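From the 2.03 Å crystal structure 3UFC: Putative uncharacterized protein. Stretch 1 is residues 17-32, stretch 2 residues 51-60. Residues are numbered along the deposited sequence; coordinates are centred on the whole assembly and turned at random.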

# COMPACT_ATOMS: atom_id res chain seq x y z
N VAL A 17 -8.86 -20.80 1.09
CA VAL A 17 -7.65 -20.53 0.33
C VAL A 17 -7.97 -19.37 -0.60
O VAL A 17 -8.85 -19.47 -1.45
N ILE A 18 -7.27 -18.25 -0.41
CA ILE A 18 -7.50 -17.08 -1.25
C ILE A 18 -6.40 -16.99 -2.29
O ILE A 18 -5.28 -17.44 -2.06
N PRO A 19 -6.71 -16.43 -3.46
CA PRO A 19 -5.69 -16.31 -4.51
C PRO A 19 -4.62 -15.31 -4.05
O PRO A 19 -4.88 -14.46 -3.20
N PHE A 20 -3.41 -15.42 -4.61
CA PHE A 20 -2.33 -14.50 -4.24
C PHE A 20 -2.54 -13.09 -4.79
O PHE A 20 -2.24 -12.11 -4.11
N ASN A 21 -3.05 -13.00 -6.02
CA ASN A 21 -3.23 -11.72 -6.71
C ASN A 21 -4.60 -11.07 -6.58
O ASN A 21 -5.33 -10.95 -7.56
N TYR A 22 -4.93 -10.60 -5.38
CA TYR A 22 -6.23 -9.98 -5.14
C TYR A 22 -6.24 -8.46 -5.11
O TYR A 22 -7.29 -7.85 -4.91
N ASN A 23 -5.09 -7.84 -5.33
CA ASN A 23 -5.01 -6.38 -5.26
C ASN A 23 -6.08 -5.57 -5.99
O ASN A 23 -6.75 -4.74 -5.38
N TYR A 24 -6.27 -5.81 -7.29
CA TYR A 24 -7.26 -5.03 -8.02
C TYR A 24 -8.68 -5.26 -7.52
O TYR A 24 -9.48 -4.32 -7.48
N GLU A 25 -8.99 -6.50 -7.16
CA GLU A 25 -10.33 -6.83 -6.67
C GLU A 25 -10.59 -6.14 -5.32
O GLU A 25 -11.68 -5.60 -5.09
N LEU A 26 -9.60 -6.15 -4.45
CA LEU A 26 -9.72 -5.51 -3.13
C LEU A 26 -9.85 -4.00 -3.31
O LEU A 26 -10.73 -3.35 -2.74
N TYR A 27 -8.95 -3.44 -4.12
CA TYR A 27 -8.95 -2.01 -4.43
C TYR A 27 -10.32 -1.57 -4.94
O TYR A 27 -10.87 -0.57 -4.49
N SER A 28 -10.85 -2.33 -5.90
CA SER A 28 -12.15 -2.02 -6.50
C SER A 28 -13.27 -1.96 -5.48
O SER A 28 -14.10 -1.05 -5.50
N GLN A 29 -13.31 -2.94 -4.58
CA GLN A 29 -14.35 -2.98 -3.56
C GLN A 29 -14.26 -1.81 -2.59
O GLN A 29 -15.28 -1.24 -2.21
N ILE A 30 -13.05 -1.45 -2.19
CA ILE A 30 -12.88 -0.33 -1.27
C ILE A 30 -13.38 0.95 -1.95
O ILE A 30 -14.14 1.72 -1.36
N VAL A 31 -12.97 1.16 -3.20
CA VAL A 31 -13.39 2.34 -3.94
C VAL A 31 -14.91 2.34 -4.15
O VAL A 31 -15.57 3.37 -4.00
N GLU A 32 -15.46 1.18 -4.49
CA GLU A 32 -16.90 1.06 -4.70
C GLU A 32 -17.64 1.43 -3.41
O GLU A 32 -18.58 2.22 -3.42
N TYR A 51 -3.19 9.01 -3.51
CA TYR A 51 -3.69 9.85 -2.43
C TYR A 51 -3.87 9.02 -1.16
O TYR A 51 -4.27 9.54 -0.12
N TRP A 52 -3.59 7.73 -1.27
CA TRP A 52 -3.73 6.82 -0.13
C TRP A 52 -3.01 5.52 -0.45
O TRP A 52 -2.48 5.35 -1.55
N THR A 53 -2.98 4.62 0.52
CA THR A 53 -2.34 3.32 0.33
C THR A 53 -3.01 2.29 1.23
O THR A 53 -3.77 2.65 2.13
N PHE A 54 -2.75 1.02 0.96
CA PHE A 54 -3.26 -0.04 1.81
C PHE A 54 -2.29 -1.21 1.76
O PHE A 54 -1.52 -1.36 0.81
N SER A 55 -2.31 -2.01 2.81
CA SER A 55 -1.42 -3.15 2.94
C SER A 55 -1.95 -4.39 2.25
O SER A 55 -3.05 -4.41 1.69
N ARG A 56 -1.14 -5.44 2.29
CA ARG A 56 -1.55 -6.72 1.77
C ARG A 56 -2.36 -7.27 2.94
O ARG A 56 -2.28 -6.75 4.06
N ILE A 57 -3.17 -8.29 2.71
CA ILE A 57 -3.96 -8.86 3.80
C ILE A 57 -2.95 -9.56 4.71
O ILE A 57 -2.23 -10.47 4.29
N ILE A 58 -2.88 -9.12 5.97
CA ILE A 58 -1.94 -9.70 6.93
C ILE A 58 -2.61 -10.82 7.72
O ILE A 58 -3.53 -10.60 8.50
N ILE A 59 -2.13 -12.04 7.49
CA ILE A 59 -2.67 -13.24 8.13
C ILE A 59 -1.66 -13.82 9.13
O ILE A 59 -0.57 -14.22 8.76
N ARG A 60 -2.05 -13.85 10.40
CA ARG A 60 -1.17 -14.35 11.46
C ARG A 60 -0.61 -15.75 11.20
O ARG A 60 0.59 -15.98 11.37

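The helix of stretch 1 and the turn before it pack against stretch 2 through apolar contacts at both ends, with a polar cluster around Arg56 between them. Among the apolar residues, Trp52, Phe54, Ile57 and Ile59 point toward stretch 1, as Ile18, Leu26 and Ile30 point toward stretch 2. Phe54 (chi1 p) takes Ile30 over one ring face, where Ile30 CD1 lies 4.4 Å from Phe54 CD1, and meets Tyr27 at its edge, where Tyr27 CB lies 4.0 Å from Phe54 CZ; Leu26 CD2 lies 3.6 Å from Phe54 CE2. Trp52, also p, reaches Ile30 (Trp52 CH2 to Ile30 CG2, 3.7 Å) and the ring edge of Tyr27 (Trp52 CZ2 to Tyr27 CD1, 4.0 Å). Ile18 (p, t) closes the other end, its CD1 4.2 Å from Ile59 CD1.

The Tyr22 ring (p) is sandwiched: Ile57 CD1 makes a CH-pi contact 3.9 Å from its centroid, while Arg56 NH1 covers the opposite face. Arg56, with chi1 to chi3 all m, donates from NH2 and NH1 to Phe20 O (2.9 and 3.0 Å) and from NH1 to Asn23 OD1 (2.8 Å), tying its guanidinium edge to the turn and the helix start. Ile57 N donates to Tyr22 OH (2.8 Å).

Two waters extend this network. The O of water 1 lies 2.5 Å from Tyr22 OH and 2.8 Å from Ile57 O; the O of water 2 lies 3.0 Å from Asn23 ND2 and 3.0 Å from Ser55 O, both bonds weak.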

# COMPACT_ATOMS: atom_id res chain seq x y z
CB VAL A 17 -7.23 -21.75 -0.53
CG1 VAL A 17 -5.94 -21.44 -1.28
CG2 VAL A 17 -7.03 -22.97 0.37
CB ILE A 18 -7.48 -15.76 -0.42
CG1 ILE A 18 -6.10 -15.56 0.20
CG2 ILE A 18 -8.57 -15.79 0.63
CD1 ILE A 18 -5.93 -14.22 0.93
CB PRO A 19 -6.48 -15.82 -5.71
CG PRO A 19 -7.59 -15.02 -5.08
CD PRO A 19 -8.01 -15.90 -3.92
CB PHE A 20 -0.97 -14.97 -4.77
CG PHE A 20 -0.59 -16.37 -4.41
CD1 PHE A 20 -0.81 -17.42 -5.31
CD2 PHE A 20 0.07 -16.65 -3.21
CE1 PHE A 20 -0.38 -18.71 -5.03
CE2 PHE A 20 0.51 -17.94 -2.92
CZ PHE A 20 0.29 -18.97 -3.83
CB ASN A 21 -2.90 -11.93 -8.19
CG ASN A 21 -1.61 -12.70 -8.40
OD1 ASN A 21 -0.52 -12.21 -8.12
ND2 ASN A 21 -1.74 -13.94 -8.88
CB TYR A 22 -6.79 -10.51 -3.80
CG TYR A 22 -5.82 -10.30 -2.66
CD1 TYR A 22 -5.62 -9.03 -2.10
CD2 TYR A 22 -5.07 -11.36 -2.17
CE1 TYR A 22 -4.68 -8.83 -1.09
CE2 TYR A 22 -4.13 -11.16 -1.16
CZ TYR A 22 -3.94 -9.90 -0.62
OH TYR A 22 -2.99 -9.71 0.35
CB ASN A 23 -3.63 -5.89 -5.69
CG ASN A 23 -2.59 -6.11 -4.62
OD1 ASN A 23 -2.15 -7.23 -4.40
ND2 ASN A 23 -2.22 -5.04 -3.93
CB TYR A 24 -7.19 -5.32 -9.52
CG TYR A 24 -7.97 -4.32 -10.33
CD1 TYR A 24 -7.57 -2.99 -10.41
CD2 TYR A 24 -9.13 -4.70 -11.01
CE1 TYR A 24 -8.29 -2.05 -11.15
CE2 TYR A 24 -9.86 -3.77 -11.75
CZ TYR A 24 -9.44 -2.45 -11.81
OH TYR A 24 -10.15 -1.53 -12.55
CB GLU A 25 -10.48 -8.34 -6.51
CG GLU A 25 -11.89 -8.77 -6.14
CD GLU A 25 -12.06 -10.28 -6.05
OE1 GLU A 25 -13.22 -10.73 -5.90
OE2 GLU A 25 -11.05 -11.01 -6.12
CB LEU A 26 -8.50 -5.86 -2.27
CG LEU A 26 -8.42 -5.25 -0.87
CD1 LEU A 26 -9.73 -5.50 -0.12
CD2 LEU A 26 -7.25 -5.89 -0.12
CB TYR A 27 -7.89 -1.75 -5.52
CG TYR A 27 -8.09 -0.48 -6.32
CD1 TYR A 27 -7.83 0.78 -5.77
CD2 TYR A 27 -8.47 -0.54 -7.66
CE1 TYR A 27 -7.95 1.94 -6.53
CE2 TYR A 27 -8.59 0.62 -8.43
CZ TYR A 27 -8.33 1.85 -7.86
OH TYR A 27 -8.42 2.99 -8.62
CB SER A 28 -12.48 -3.07 -7.57
OG SER A 28 -11.50 -3.09 -8.59
CB GLN A 29 -14.30 -4.31 -2.81
CG GLN A 29 -14.62 -5.50 -3.70
CD GLN A 29 -14.41 -6.83 -3.00
OE1 GLN A 29 -15.22 -7.25 -2.18
NE2 GLN A 29 -13.30 -7.49 -3.32
CB ILE A 30 -11.39 -0.14 -0.87
CG1 ILE A 30 -10.90 -1.38 -0.12
CG2 ILE A 30 -11.22 1.12 -0.02
CD1 ILE A 30 -9.39 -1.40 0.16
CB VAL A 31 -12.70 2.42 -5.33
CG1 VAL A 31 -13.28 3.58 -6.13
CG2 VAL A 31 -11.19 2.59 -5.16
CB GLU A 32 -17.23 -0.37 -5.12
CG GLU A 32 -18.68 -0.60 -5.55
CD GLU A 32 -19.66 -0.59 -4.39
OE1 GLU A 32 -19.44 -1.36 -3.43
OE2 GLU A 32 -20.63 0.19 -4.43
CB TYR A 51 -5.03 10.49 -2.80
CG TYR A 51 -4.92 11.67 -3.74
CD1 TYR A 51 -4.62 11.50 -5.09
CD2 TYR A 51 -5.11 12.96 -3.26
CE1 TYR A 51 -4.52 12.60 -5.95
CE2 TYR A 51 -5.01 14.07 -4.10
CZ TYR A 51 -4.72 13.88 -5.44
OH TYR A 51 -4.63 14.98 -6.26
CB TRP A 52 -5.21 6.52 0.15
CG TRP A 52 -5.90 5.78 -0.98
CD1 TRP A 52 -6.03 6.20 -2.27
CD2 TRP A 52 -6.55 4.50 -0.90
NE1 TRP A 52 -6.73 5.26 -3.01
CE2 TRP A 52 -7.06 4.21 -2.18
CE3 TRP A 52 -6.76 3.58 0.14
CZ2 TRP A 52 -7.76 3.03 -2.46
CZ3 TRP A 52 -7.45 2.40 -0.14
CH2 TRP A 52 -7.95 2.14 -1.43
CB THR A 53 -0.84 3.38 0.70
OG1 THR A 53 -0.25 2.09 0.53
CG2 THR A 53 -0.64 3.79 2.16
CB PHE A 54 -4.71 -0.45 1.47
CG PHE A 54 -4.91 -1.10 0.12
CD1 PHE A 54 -5.26 -0.33 -0.99
CD2 PHE A 54 -4.87 -2.49 -0.02
CE1 PHE A 54 -5.58 -0.93 -2.22
CE2 PHE A 54 -5.19 -3.10 -1.24
CZ PHE A 54 -5.55 -2.32 -2.34
CB SER A 55 -1.23 -3.50 4.41
OG SER A 55 -2.42 -4.11 4.92
CB ARG A 56 -0.32 -7.60 1.50
CG ARG A 56 0.46 -7.22 0.23
CD ARG A 56 -0.22 -7.78 -1.02
NE ARG A 56 -0.09 -9.23 -1.07
CZ ARG A 56 -0.76 -10.02 -1.90
NH1 ARG A 56 -1.61 -9.51 -2.78
NH2 ARG A 56 -0.59 -11.34 -1.84
CB ILE A 57 -5.01 -9.86 3.26
CG1 ILE A 57 -6.02 -9.12 2.37
CG2 ILE A 57 -5.73 -10.54 4.41
CD1 ILE A 57 -7.01 -10.03 1.65
CB ILE A 58 -1.43 -8.61 7.91
CG1 ILE A 58 -0.86 -7.42 7.12
CG2 ILE A 58 -0.35 -9.19 8.83
CD1 ILE A 58 0.31 -7.78 6.24
CB ILE A 59 -3.00 -14.28 7.05
CG1 ILE A 59 -3.93 -13.65 6.00
CG2 ILE A 59 -3.67 -15.50 7.67
CD1 ILE A 59 -4.03 -14.41 4.71
CB ARG A 60 -1.92 -14.35 12.80
CG ARG A 60 -1.07 -14.80 13.98
CD ARG A 60 -1.89 -14.88 15.26
NE ARG A 60 -1.14 -15.46 16.36
CZ ARG A 60 -1.66 -15.72 17.56
NH1 ARG A 60 -2.93 -15.44 17.81
NH2 ARG A 60 -0.90 -16.27 18.51
O HOH W 1 -1.93 -11.58 1.69
O HOH W 2 -1.84 -4.90 -0.99